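Local coordinates for protein domain of Unknown Function with a Cystatin-Like Fold (Nostoc punctiforme, PDB 2RGQ) that is of unknown function but adopts a cystatin-like, SnoaL/NTF2-type fold, in which a curved sheet and its helices commonly enclose a ligand pocket, at residues Lys25-Val28 against Glu29-Leu32; Met61-Thr64 against Phe65-Lys69. All blocks are in the same frame, centred on the assembly; numbering follows the deposited sequence. Where two conformers were deposited one is given.

Interaction 1: Lys25-Val28 against Glu29-Leu32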
ATOM      1  N   LYS B  25      15.772  -5.469  -5.878  1.00 12.98           N
ATOM      2  CA  LYS B  25      16.698  -5.179  -6.990  0.50 13.87           C
ATOM      3  C   LYS B  25      18.163  -5.625  -6.671  1.00 14.72           C
ATOM      4  O   LYS B  25      19.003  -5.687  -7.555  1.00 15.13           O
ATOM      5  CB  LYS B  25      16.625  -3.670  -7.311  0.50 15.01           C
ATOM      6  CG  LYS B  25      17.305  -3.221  -8.620  0.50 15.49           C
ATOM      7  CD  LYS B  25      17.220  -1.701  -8.786  0.50 15.67           C
ATOM      8  N   GLU B  26      18.452  -5.933  -5.414  1.00 14.38           N
ATOM      9  CA  GLU B  26      19.763  -6.301  -4.905  1.00 14.83           C
ATOM     10  C   GLU B  26      20.743  -5.117  -5.080  1.00 15.04           C
ATOM     11  O   GLU B  26      21.917  -5.317  -5.360  1.00 16.40           O
ATOM     12  CB  GLU B  26      20.301  -7.608  -5.520  1.00 16.00           C
ATOM     13  CG  GLU B  26      19.250  -8.688  -5.573  1.00 15.71           C
ATOM     14  CD  GLU B  26      19.791 -10.074  -5.838  1.00 18.25           C
ATOM     15  OE1 GLU B  26      21.022 -10.262  -5.844  1.00 18.32           O
ATOM     16  OE2 GLU B  26      18.953 -10.986  -6.042  1.00 19.27           O
ATOM     17  N   ASP B  27      20.216  -3.898  -4.908  1.00 13.43           N
ATOM     18  CA  ASP B  27      20.933  -2.633  -5.026  1.00 14.85           C
ATOM     19  C   ASP B  27      21.405  -2.270  -3.631  1.00 12.13           C
ATOM     20  O   ASP B  27      20.693  -1.560  -2.866  1.00 11.99           O
ATOM     21  CB  ASP B  27      19.973  -1.567  -5.606  1.00 16.11           C
ATOM     22  CG  ASP B  27      20.613  -0.195  -5.778  1.00 17.65           C
ATOM     23  OD1 ASP B  27      21.724   0.101  -5.281  1.00 18.45           O
ATOM     24  OD2 ASP B  27      19.949   0.640  -6.406  1.00 21.17           O
ATOM     25  N   VAL B  28      22.573  -2.771  -3.259  1.00 12.38           N
ATOM     26  CA  VAL B  28      23.046  -2.553  -1.871  1.00 10.84           C
ATOM     27  C   VAL B  28      23.277  -1.063  -1.531  1.00 11.62           C
ATOM     28  O   VAL B  28      23.022  -0.653  -0.399  1.00 10.58           O
ATOM     29  CB  VAL B  28      24.276  -3.427  -1.489  1.00 11.48           C
ATOM     30  CG1 VAL B  28      25.545  -2.989  -2.245  1.00 11.23           C
ATOM     31  CG2 VAL B  28      24.472  -3.385   0.002  1.00 11.06           C
ATOM     32  N   GLU B  29      23.704  -0.231  -2.496  1.00 11.67           N
ATOM     33  CA  GLU B  29      23.967   1.192  -2.171  1.00 13.09           C
ATOM     34  C   GLU B  29      22.713   1.976  -1.828  1.00 14.50           C
ATOM     35  O   GLU B  29      22.726   2.741  -0.865  1.00 14.38           O
ATOM     36  CB  GLU B  29      24.769   1.929  -3.271  1.00 12.94           C
ATOM     37  CG  GLU B  29      26.128   1.326  -3.560  1.00 14.97           C
ATOM     38  CD  GLU B  29      27.083   1.294  -2.353  1.00 16.60           C
ATOM     39  OE1 GLU B  29      27.182   2.251  -1.582  1.00 19.22           O
ATOM     40  OE2 GLU B  29      27.775   0.284  -2.188  1.00 19.82           O
ATOM     41  N   ASN B  30      21.634   1.767  -2.589  1.00 14.21           N
ATOM     42  CA  ASN B  30      20.364   2.447  -2.275  1.00 15.96           C
ATOM     43  C   ASN B  30      19.707   1.881  -1.039  1.00 13.49           C
ATOM     44  O   ASN B  30      19.016   2.612  -0.360  1.00 13.86           O
ATOM     45  CB  ASN B  30      19.448   2.476  -3.478  1.00 18.31           C
ATOM     46  CG  ASN B  30      19.882   3.572  -4.461  1.00 22.30           C
ATOM     47  OD1 ASN B  30      20.348   4.662  -4.037  1.00 26.73           O
ATOM     48  ND2 ASN B  30      19.786   3.293  -5.737  1.00 21.51           N
ATOM     49  N   TYR B  31      19.954   0.595  -0.748  1.00 10.29           N
ATOM     50  CA  TYR B  31      19.534  -0.001   0.502  1.00 10.61           C
ATOM     51  C   TYR B  31      20.217   0.696   1.686  1.00 10.59           C
ATOM     52  O   TYR B  31      19.528   1.173   2.636  1.00  9.42           O
ATOM     53  CB  TYR B  31      19.851  -1.492   0.512  1.00 11.11           C
ATOM     54  CG  TYR B  31      19.592  -2.216   1.831  1.00 10.76           C
ATOM     55  CD1 TYR B  31      18.330  -2.734   2.135  1.00 12.27           C
ATOM     56  CD2 TYR B  31      20.640  -2.439   2.745  1.00 10.85           C
ATOM     57  CE1 TYR B  31      18.097  -3.451   3.292  1.00 11.20           C
ATOM     58  CE2 TYR B  31      20.426  -3.131   3.925  1.00 11.49           C
ATOM     59  CZ  TYR B  31      19.136  -3.652   4.203  1.00 13.14           C
ATOM     60  OH  TYR B  31      18.847  -4.367   5.354  1.00 12.65           O
ATOM     61  N   LEU B  32      21.535   0.806   1.604  1.00 10.18           N
ATOM     62  CA  LEU B  32      22.323   1.380   2.699  1.00 10.69           C
ATOM     63  C   LEU B  32      22.004   2.839   2.967  1.00 11.56           C
ATOM     64  O   LEU B  32      22.027   3.261   4.097  1.00 11.40           O
ATOM     65  CB  LEU B  32      23.833   1.181   2.453  1.00 11.57           C
ATOM     66  CG  LEU B  32      24.334  -0.257   2.586  1.00  9.65           C
ATOM     67  CD1 LEU B  32      25.807  -0.342   2.020  1.00 10.66           C
ATOM     68  CD2 LEU B  32      24.174  -0.831   4.043  1.00 12.39           C
TER
HETATM   69  O   HOH W   1      24.262  -0.910  -5.464  1.00 23.87           O

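Interaction 2: Met61-Thr64 against Phe65-Lys69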
HETATM    1  N   MSE B  61      20.587 -11.972   3.972  1.00 12.91           N
HETATM    2  CA  MSE B  61      19.128 -12.101   3.822  1.00 14.17           C
HETATM    3  C   MSE B  61      18.747 -12.555   2.445  1.00 13.37           C
HETATM    4  O   MSE B  61      17.929 -13.436   2.311  1.00 13.08           O
HETATM    5  CB  MSE B  61      18.412 -10.805   4.158  1.00 13.68           C
HETATM    6  CG  MSE B  61      18.527 -10.498   5.622  1.00 15.01           C
HETATM    7 SE   MSE B  61      17.512  -8.925   6.067  0.75 20.81          SE
HETATM    8  CE  MSE B  61      18.348  -7.583   4.928  1.00 18.43           C
ATOM      9  N   LEU B  62      19.335 -11.964   1.411  1.00 13.87           N
ATOM     10  CA  LEU B  62      19.065 -12.398   0.039  1.00 12.79           C
ATOM     11  C   LEU B  62      19.381 -13.887  -0.156  1.00 14.50           C
ATOM     12  O   LEU B  62      18.578 -14.643  -0.746  1.00 14.25           O
ATOM     13  CB  LEU B  62      19.840 -11.534  -0.956  1.00 12.71           C
ATOM     14  CG  LEU B  62      19.304 -10.116  -1.178  1.00 11.36           C
ATOM     15  CD1 LEU B  62      20.360  -9.195  -1.847  1.00 11.15           C
ATOM     16  CD2 LEU B  62      17.992 -10.098  -2.012  1.00 12.33           C
ATOM     17  N   ASP B  63      20.507 -14.324   0.405  1.00 14.52           N
ATOM     18  CA  ASP B  63      20.936 -15.712   0.281  1.00 15.44           C
ATOM     19  C   ASP B  63      20.057 -16.719   1.024  1.00 18.20           C
ATOM     20  O   ASP B  63      19.987 -17.887   0.622  1.00 19.43           O
ATOM     21  CB  ASP B  63      22.344 -15.882   0.864  1.00 14.77           C
ATOM     22  CG  ASP B  63      23.426 -15.139   0.108  1.00 16.21           C
ATOM     23  OD1 ASP B  63      23.212 -14.685  -1.040  1.00 14.58           O
ATOM     24  OD2 ASP B  63      24.532 -15.016   0.690  1.00 16.57           O
ATOM     25  N   THR B  64      19.477 -16.309   2.148  1.00 18.17           N
ATOM     26  CA  THR B  64      18.707 -17.217   3.001  1.00 19.65           C
ATOM     27  C   THR B  64      17.216 -17.208   2.684  1.00 19.64           C
ATOM     28  O   THR B  64      16.593 -18.262   2.647  1.00 20.89           O
ATOM     29  CB  THR B  64      18.980 -16.934   4.506  1.00 19.89           C
ATOM     30  OG1 THR B  64      18.733 -15.570   4.813  1.00 23.40           O
ATOM     31  CG2 THR B  64      20.410 -17.193   4.837  1.00 21.69           C
ATOM     32  N   PHE B  65      16.636 -16.040   2.425  1.00 18.49           N
ATOM     33  CA  PHE B  65      15.199 -15.978   2.145  1.00 18.71           C
ATOM     34  C   PHE B  65      14.659 -14.836   1.295  1.00 17.06           C
ATOM     35  O   PHE B  65      13.559 -14.985   0.779  1.00 19.56           O
ATOM     36  CB  PHE B  65      14.399 -15.974   3.478  1.00 19.76           C
ATOM     37  CG  PHE B  65      14.815 -14.887   4.441  1.00 21.85           C
ATOM     38  CD1 PHE B  65      14.344 -13.588   4.318  1.00 24.07           C
ATOM     39  CD2 PHE B  65      15.671 -15.174   5.488  1.00 22.89           C
ATOM     40  CE1 PHE B  65      14.746 -12.594   5.215  1.00 25.06           C
ATOM     41  CE2 PHE B  65      16.078 -14.189   6.385  1.00 23.68           C
ATOM     42  CZ  PHE B  65      15.619 -12.909   6.252  1.00 23.14           C
ATOM     43  N   ALA B  66      15.401 -13.738   1.107  1.00 14.06           N
ATOM     44  CA  ALA B  66      14.824 -12.534   0.530  1.00 12.73           C
ATOM     45  C   ALA B  66      14.945 -12.344  -0.988  1.00 10.53           C
ATOM     46  O   ALA B  66      14.317 -11.441  -1.542  1.00 13.31           O
ATOM     47  CB  ALA B  66      15.395 -11.272   1.300  1.00 12.90           C
ATOM     48  N   ARG B  67      15.721 -13.189  -1.669  1.00 11.95           N
ATOM     49  CA  ARG B  67      15.923 -13.084  -3.106  1.00 11.64           C
ATOM     50  C   ARG B  67      14.734 -13.576  -3.941  1.00 12.46           C
ATOM     51  O   ARG B  67      14.088 -14.539  -3.604  1.00 13.05           O
ATOM     52  CB  ARG B  67      17.204 -13.849  -3.513  1.00 11.96           C
ATOM     53  CG  ARG B  67      17.538 -13.866  -5.000  1.00 13.29           C
ATOM     54  CD  ARG B  67      18.963 -14.338  -5.299  1.00 14.14           C
ATOM     55  NE  ARG B  67      20.009 -13.362  -4.948  1.00 16.35           N
ATOM     56  CZ  ARG B  67      20.897 -13.446  -3.949  1.00 16.63           C
ATOM     57  NH1 ARG B  67      20.949 -14.476  -3.130  1.00 16.86           N
ATOM     58  NH2 ARG B  67      21.790 -12.467  -3.780  1.00 16.37           N
ATOM     59  N   GLY B  68      14.485 -12.901  -5.049  1.00 10.54           N
ATOM     60  CA  GLY B  68      13.463 -13.326  -5.990  1.00 11.81           C
ATOM     61  C   GLY B  68      12.033 -13.047  -5.602  1.00 11.62           C
ATOM     62  O   GLY B  68      11.110 -13.763  -6.078  1.00 11.68           O
ATOM     63  N   LYS B  69      11.835 -11.945  -4.846  1.00 12.48           N
ATOM     64  CA  LYS B  69      10.556 -11.580  -4.308  1.00 12.17           C
ATOM     65  C   LYS B  69      10.137 -10.152  -4.645  1.00 10.88           C
ATOM     66  O   LYS B  69      10.865  -9.400  -5.289  1.00 10.65           O
ATOM     67  CB  LYS B  69      10.599 -11.626  -2.763  1.00 12.14           C
ATOM     68  CG  LYS B  69      11.223 -12.878  -2.076  1.00 12.43           C
ATOM     69  CD  LYS B  69      10.610 -14.220  -2.533  1.00 12.11           C
ATOM     70  CE  LYS B  69      11.020 -15.395  -1.648  1.00 13.93           C
ATOM     71  NZ  LYS B  69      10.634 -16.695  -2.272  1.00 14.56           N
TER

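Interaction 1: Lys25-Val28 against Glu29-Leu32
Two i-to-i+4 backbone bonds join Asp27 and Val28 to the turn that follows: Tyr31 N donates to Asp27 O at 3.1 Å, and Leu32 N to Val28 O at 2.9 Å. Asp27 is the N-cap of helix 28-32, and each oxygen of its carboxylate accepts an N-H of Asn30, one from the backbone and one from the side chain. The chi1 of -180° swings the carboxylate away from the backbone N of Asp27 and forward over the first turn. Asp27 OD1 takes the capping bond from Asn30 N at 3.2 Å; the N-H is nearly straight on the oxygen, yet arrives from above the carboxylate plane, 62° out of it. Asp27 OD2 accepts from Asn30 ND2 at 2.7 Å on its syn side, a short but bent bond; the carboxylate and amide planes are turned 58° apart. A water donates to Asp27 OD1 at 2.7 Å and accepts from Glu29 N, so a second amide of the first turn is linked to the cap through solvent. Two protein donors and a water thus grip the carboxylate and probably limit its rotation, and the N-H groups at the helix start would be expected to stabilise its negative charge.

On another side of the turn, Val28 and Leu32 lie alongside each other and point the same way, Val28 CG2 meeting Leu32 CD1 at 3.9 Å. Glu29 bends at chi2 and carries its carboxylate to Arg55, with which OE2 forms a salt bridge.

Just upstream, Glu26 has positive phi and completes a Schellman motif ending helix 6-25, so one helix stops and the next is capped within two residues. The short helix 28-32 packs against helix 51-66, with Val28 on Tyr59 and Leu32 on Leu54, while the Tyr31 ring meets Phe19 of helix 6-25, Phe58 of helix 51-66 and Phe35 of strand 35-36.

Interaction 2: Met61-Thr64 against Phe65-Lys69
Arg67, the first residue beyond helix 51-66, folds back over the last turn, and its guanidinium lies flat against Leu62: Leu62 CB sits 3.4 Å above the guanidinium plane, toward its rim, although the two side chains as wholes cross at about a right angle. Arg67 leaves the backbone extended (chi1 178°) and bends at chi3, which brings the group alongside Asp63. There Arg67 NH1 forms a salt bridge with Asp63 OD1 at 3.1 Å. The bond is almost straight, lies within 5° of the guanidinium plane and uses the anti lone pair of the oxygen; the carboxylate and guanidinium planes differ by 32°. Arg67 NE is held separately by Glu26, and Asp63 OD2 bonds a glycerol, probably from the crystallisation liquor.

These residues finish helix 51-66, where the winding widens into a pi-type turn. The carbonyl O of Met61, present as selenomethionine, accepts both Phe65 N at 2.9 Å and Ala66 N at 2.8 Å, the latter an i-to-i+5 bond coming from above the carbonyl plane, and Arg67 N reaches Leu62 O only weakly.

The Phe65 ring places one face over Met61 O, which lies 4.0 Å from its plane, while the rim atom Phe65 CZ touches Met61 CG at 3.8 Å. The Trp45 ring meets the same ring. An alanine in place of Phe65 would probably uncover Met61 CG and deprive Trp45 of its aromatic partner. Thr64 runs alongside Phe65, with Thr64 OG1 3.2 Å from Phe65 CD2 and hydrogen-bonded to Ala60 O. Ala66 CB, directed toward the preceding turn, lies 4.2 Å from Met61 CB.

Overall arrangement
From the N terminus, helix 6-25 gives way at Glu26 and interaction 1 closes the tight junction into helix 28-32. The chain then passes through strands 35-36, 39-43 and 46-49 before helix 51-66; interaction 2 covers the C-terminal turn of that helix and the exit into strand 69-80. The two are local and in series; neither encloses nor crosses the other. Their centres are 13 Å apart, yet they touch: Glu26 OE2 bonds Arg67 NE in a salt bridge at 2.8 Å, Glu26 CG packs on Leu62 CD1, and Tyr31 OH lies 3.3 Å from Met61 CE. The ends of helices 6-25 and 51-66 are thereby tied together, with helix 28-32 joined to both.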